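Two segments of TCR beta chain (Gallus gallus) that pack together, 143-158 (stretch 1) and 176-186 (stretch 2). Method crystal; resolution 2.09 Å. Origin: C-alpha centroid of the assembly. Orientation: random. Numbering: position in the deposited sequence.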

# COMPACT_ATOMS: atom_id res chain seq x y z
N ALA B 143 6.75 10.91 9.84
CA ALA B 143 8.14 10.55 9.62
C ALA B 143 8.68 11.48 8.55
O ALA B 143 8.13 11.54 7.45
CB ALA B 143 8.28 9.09 9.21
N SER B 144 9.74 12.21 8.88
CA SER B 144 10.32 13.16 7.94
C SER B 144 11.84 13.12 8.05
O SER B 144 12.40 12.61 9.02
CB SER B 144 9.82 14.58 8.19
OG SER B 144 9.95 14.93 9.56
N GLY B 145 12.50 13.68 7.04
CA GLY B 145 13.94 13.78 7.05
C GLY B 145 14.68 12.60 6.47
O GLY B 145 15.91 12.59 6.50
N PHE B 146 13.97 11.60 5.94
CA PHE B 146 14.61 10.34 5.58
C PHE B 146 14.88 10.24 4.09
O PHE B 146 14.25 10.91 3.26
CB PHE B 146 13.75 9.15 6.04
CG PHE B 146 12.36 9.12 5.46
CD1 PHE B 146 12.12 8.52 4.24
CD2 PHE B 146 11.30 9.66 6.16
CE1 PHE B 146 10.84 8.48 3.71
CE2 PHE B 146 10.02 9.63 5.64
CZ PHE B 146 9.79 9.03 4.41
N PHE B 147 15.85 9.39 3.75
CA PHE B 147 16.28 9.08 2.40
C PHE B 147 16.78 7.64 2.40
O PHE B 147 17.58 7.28 3.28
CB PHE B 147 17.38 10.02 1.90
CG PHE B 147 17.68 9.86 0.44
CD1 PHE B 147 16.91 10.50 -0.52
CD2 PHE B 147 18.73 9.06 0.02
CE1 PHE B 147 17.18 10.35 -1.86
CE2 PHE B 147 19.00 8.90 -1.33
CZ PHE B 147 18.23 9.55 -2.27
N PRO B 148 16.35 6.79 1.44
CA PRO B 148 15.53 7.12 0.28
C PRO B 148 14.02 7.13 0.55
O PRO B 148 13.59 7.08 1.70
CB PRO B 148 15.88 6.02 -0.73
CG PRO B 148 16.51 4.92 0.07
CD PRO B 148 16.67 5.36 1.49
N ASP B 149 13.24 7.20 -0.53
CA ASP B 149 11.81 7.48 -0.42
C ASP B 149 11.02 6.38 0.28
O ASP B 149 9.91 6.65 0.75
CB ASP B 149 11.22 7.69 -1.82
CG ASP B 149 11.26 6.44 -2.66
OD1 ASP B 149 12.22 5.65 -2.51
OD2 ASP B 149 10.34 6.24 -3.48
N HIS B 150 11.54 5.16 0.37
CA HIS B 150 10.76 4.06 0.91
C HIS B 150 10.96 3.91 2.41
O HIS B 150 12.09 3.86 2.90
CB HIS B 150 11.05 2.73 0.23
CG HIS B 150 9.98 1.72 0.47
ND1 HIS B 150 10.07 0.74 1.44
CD2 HIS B 150 8.77 1.54 -0.12
CE1 HIS B 150 8.98 0.00 1.43
NE2 HIS B 150 8.17 0.47 0.48
N LEU B 151 9.84 3.79 3.13
CA LEU B 151 9.82 3.64 4.57
C LEU B 151 8.44 3.12 4.94
O LEU B 151 7.45 3.44 4.29
CB LEU B 151 10.13 4.97 5.26
CG LEU B 151 10.03 5.11 6.78
CD1 LEU B 151 11.09 6.09 7.22
CD2 LEU B 151 8.65 5.59 7.20
N ASN B 152 8.38 2.30 5.99
CA ASN B 152 7.12 1.75 6.46
C ASN B 152 6.76 2.36 7.81
O ASN B 152 7.62 2.48 8.69
CB ASN B 152 7.19 0.23 6.59
CG ASN B 152 6.98 -0.48 5.27
OD1 ASN B 152 7.80 -1.30 4.85
ND2 ASN B 152 5.86 -0.17 4.61
N LEU B 153 5.49 2.73 7.95
CA LEU B 153 4.97 3.32 9.18
C LEU B 153 3.77 2.49 9.63
O LEU B 153 2.82 2.32 8.87
CB LEU B 153 4.57 4.78 8.94
CG LEU B 153 4.70 5.82 10.05
CD1 LEU B 153 6.11 5.89 10.58
CD2 LEU B 153 4.26 7.18 9.52
N VAL B 154 3.81 1.99 10.87
CA VAL B 154 2.71 1.19 11.40
C VAL B 154 2.37 1.68 12.80
O VAL B 154 3.15 2.36 13.46
CB VAL B 154 3.05 -0.32 11.43
CG1 VAL B 154 3.18 -0.87 10.02
CG2 VAL B 154 4.32 -0.57 12.23
N TRP B 155 1.18 1.29 13.26
CA TRP B 155 0.71 1.61 14.60
C TRP B 155 0.59 0.35 15.43
O TRP B 155 0.14 -0.70 14.94
CB TRP B 155 -0.65 2.31 14.55
CG TRP B 155 -0.62 3.72 14.07
CD1 TRP B 155 -0.80 4.15 12.79
CD2 TRP B 155 -0.44 4.90 14.86
NE1 TRP B 155 -0.73 5.53 12.73
CE2 TRP B 155 -0.50 6.01 14.00
CE3 TRP B 155 -0.21 5.12 16.23
CZ2 TRP B 155 -0.36 7.31 14.45
CZ3 TRP B 155 -0.07 6.42 16.67
CH2 TRP B 155 -0.14 7.50 15.78
N LYS B 156 0.97 0.44 16.70
CA LYS B 156 0.59 -0.52 17.72
C LYS B 156 -0.19 0.19 18.82
O LYS B 156 0.18 1.30 19.23
CB LYS B 156 1.81 -1.22 18.31
CG LYS B 156 2.47 -2.21 17.36
CD LYS B 156 3.54 -3.04 18.07
CE LYS B 156 4.13 -4.07 17.14
NZ LYS B 156 5.24 -4.83 17.78
N VAL B 157 -1.26 -0.44 19.30
CA VAL B 157 -2.00 0.06 20.46
C VAL B 157 -1.88 -0.98 21.56
O VAL B 157 -2.40 -2.10 21.43
CB VAL B 157 -3.47 0.35 20.13
CG1 VAL B 157 -4.20 0.80 21.38
CG2 VAL B 157 -3.57 1.41 19.04
N ASN B 158 -1.20 -0.61 22.65
CA ASN B 158 -0.96 -1.50 23.78
C ASN B 158 -0.32 -2.81 23.32
O ASN B 158 -0.82 -3.90 23.57
CB ASN B 158 -2.25 -1.75 24.56
CG ASN B 158 -2.77 -0.50 25.25
OD1 ASN B 158 -1.99 0.35 25.69
ND2 ASN B 158 -4.09 -0.38 25.34
N GLY B 176 11.86 19.02 -0.74
CA GLY B 176 13.20 19.52 -0.98
C GLY B 176 14.15 18.39 -1.28
O GLY B 176 14.08 17.76 -2.33
N SER B 177 15.06 18.12 -0.35
CA SER B 177 16.09 17.11 -0.53
C SER B 177 15.77 15.79 0.16
O SER B 177 16.43 14.79 -0.12
CB SER B 177 17.41 17.66 0.00
OG SER B 177 18.44 16.69 0.01
N THR B 178 14.78 15.77 1.04
CA THR B 178 14.37 14.62 1.83
C THR B 178 12.90 14.27 1.57
O THR B 178 12.19 14.98 0.86
CB THR B 178 14.61 14.87 3.32
OG1 THR B 178 14.28 16.24 3.61
CG2 THR B 178 16.07 14.65 3.64
N TYR B 179 12.47 13.13 2.11
CA TYR B 179 11.09 12.67 2.00
C TYR B 179 10.43 12.66 3.37
O TYR B 179 11.10 12.61 4.41
CB TYR B 179 11.01 11.26 1.41
CG TYR B 179 11.63 11.10 0.05
CD1 TYR B 179 10.87 11.23 -1.10
CD2 TYR B 179 12.98 10.80 -0.08
CE1 TYR B 179 11.44 11.08 -2.35
CE2 TYR B 179 13.56 10.64 -1.33
CZ TYR B 179 12.78 10.79 -2.46
OH TYR B 179 13.34 10.63 -3.70
N SER B 180 9.10 12.74 3.36
CA SER B 180 8.30 12.57 4.56
C SER B 180 7.17 11.59 4.29
O SER B 180 6.82 11.31 3.14
CB SER B 180 7.72 13.91 5.05
OG SER B 180 6.65 14.34 4.23
N LEU B 181 6.58 11.07 5.37
CA LEU B 181 5.46 10.15 5.28
C LEU B 181 4.57 10.35 6.50
O LEU B 181 5.07 10.56 7.61
CB LEU B 181 5.92 8.69 5.18
CG LEU B 181 4.86 7.68 4.70
CD1 LEU B 181 4.64 7.79 3.20
CD2 LEU B 181 5.23 6.26 5.09
N THR B 182 3.26 10.28 6.30
CA THR B 182 2.30 10.60 7.34
C THR B 182 1.34 9.44 7.55
O THR B 182 0.90 8.81 6.59
CB THR B 182 1.51 11.87 6.98
OG1 THR B 182 2.41 12.96 6.77
CG2 THR B 182 0.53 12.25 8.09
N SER B 183 1.00 9.19 8.81
CA SER B 183 0.00 8.19 9.16
C SER B 183 -0.91 8.76 10.23
O SER B 183 -0.43 9.36 11.19
CB SER B 183 0.64 6.89 9.66
OG SER B 183 -0.35 5.90 9.86
N ARG B 184 -2.21 8.57 10.04
CA ARG B 184 -3.21 9.05 10.98
C ARG B 184 -3.94 7.85 11.58
O ARG B 184 -4.33 6.94 10.86
CB ARG B 184 -4.20 9.99 10.28
CG ARG B 184 -3.58 11.33 9.92
CD ARG B 184 -3.83 11.71 8.46
NE ARG B 184 -3.32 10.71 7.54
CZ ARG B 184 -2.68 10.98 6.41
NH1 ARG B 184 -2.44 12.23 6.05
NH2 ARG B 184 -2.26 9.99 5.63
N LEU B 185 -4.06 7.85 12.90
CA LEU B 185 -4.92 6.91 13.62
C LEU B 185 -6.02 7.72 14.29
O LEU B 185 -5.76 8.51 15.20
CB LEU B 185 -4.12 6.11 14.65
CG LEU B 185 -4.93 5.36 15.72
CD1 LEU B 185 -5.89 4.36 15.08
CD2 LEU B 185 -4.01 4.67 16.72
N ARG B 186 -7.26 7.53 13.83
CA ARG B 186 -8.41 8.20 14.40
C ARG B 186 -9.15 7.24 15.33
O ARG B 186 -9.51 6.13 14.92
CB ARG B 186 -9.35 8.73 13.32
CG ARG B 186 -10.32 9.80 13.83
CD ARG B 186 -11.08 10.51 12.72
NE ARG B 186 -11.57 11.82 13.17
CZ ARG B 186 -12.53 12.52 12.56
NH1 ARG B 186 -13.11 12.05 11.47
NH2 ARG B 186 -12.90 13.70 13.05

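The backbone hydrogen bonds belong to the first part of stretch 1, which runs antiparallel to strand 178-186. Ala143 and Leu181 form a reciprocal pair: Ala143 N donates to Leu181 O at 2.8 Å (N-H...O angle 164°), and Leu181 N donates to Ala143 O at 2.6 Å (154°). Beyond the corner at Gly145 the pairing resumes less evenly. Tyr179 N to Phe146 O is sound at 3.1 Å and 162°, whereas Tyr179 O receives two weak bonds, from Gly145 N at 3.2 Å (123°) and from Phe146 N at 3.4 Å. Gly145 has phi 89°, psi 3°; a CB there would jam against the preceding carbonyl oxygen, so the corner itself calls for glycine.

Strand 152-157 meets the same partner differently. Its axis runs 21° from parallel at a closest approach of 7.9 Å, too far for backbone pairing, so side chains make the contact. Their one hydrogen bond runs from Trp155 NE1 to Ser183 OG, 2.9 Å at 137°, with the hydroxyl at the indole edge.

Two CH-pi contacts use ring faces. Leu185 CB lies 3.8 Å from the centroid of the Trp155 five-membered ring, 17° off its normal; Asp149 CB lies 3.5 Å from the Tyr179 ring centroid, 12° off. Phe147 instead meets Tyr179 rim to rim, with centroids 5.9 Å apart and planes at 26°, so this is not a face-to-face stack.

The remaining packing is apolar. Phe146 CE1 approaches Tyr179 CB at 3.6 Å, while Leu181 CD2 lies 4.1 Å from Leu151 CD2 and 4.2 Å from Leu153 CB. Leu181 thus joins backbone pairing on one segment to side-chain packing on the other. Farther along, Val157 CG2 reaches Leu185 CD2 at 4.0 Å. Altogether the two stretches bury 871 Å², both sides summed.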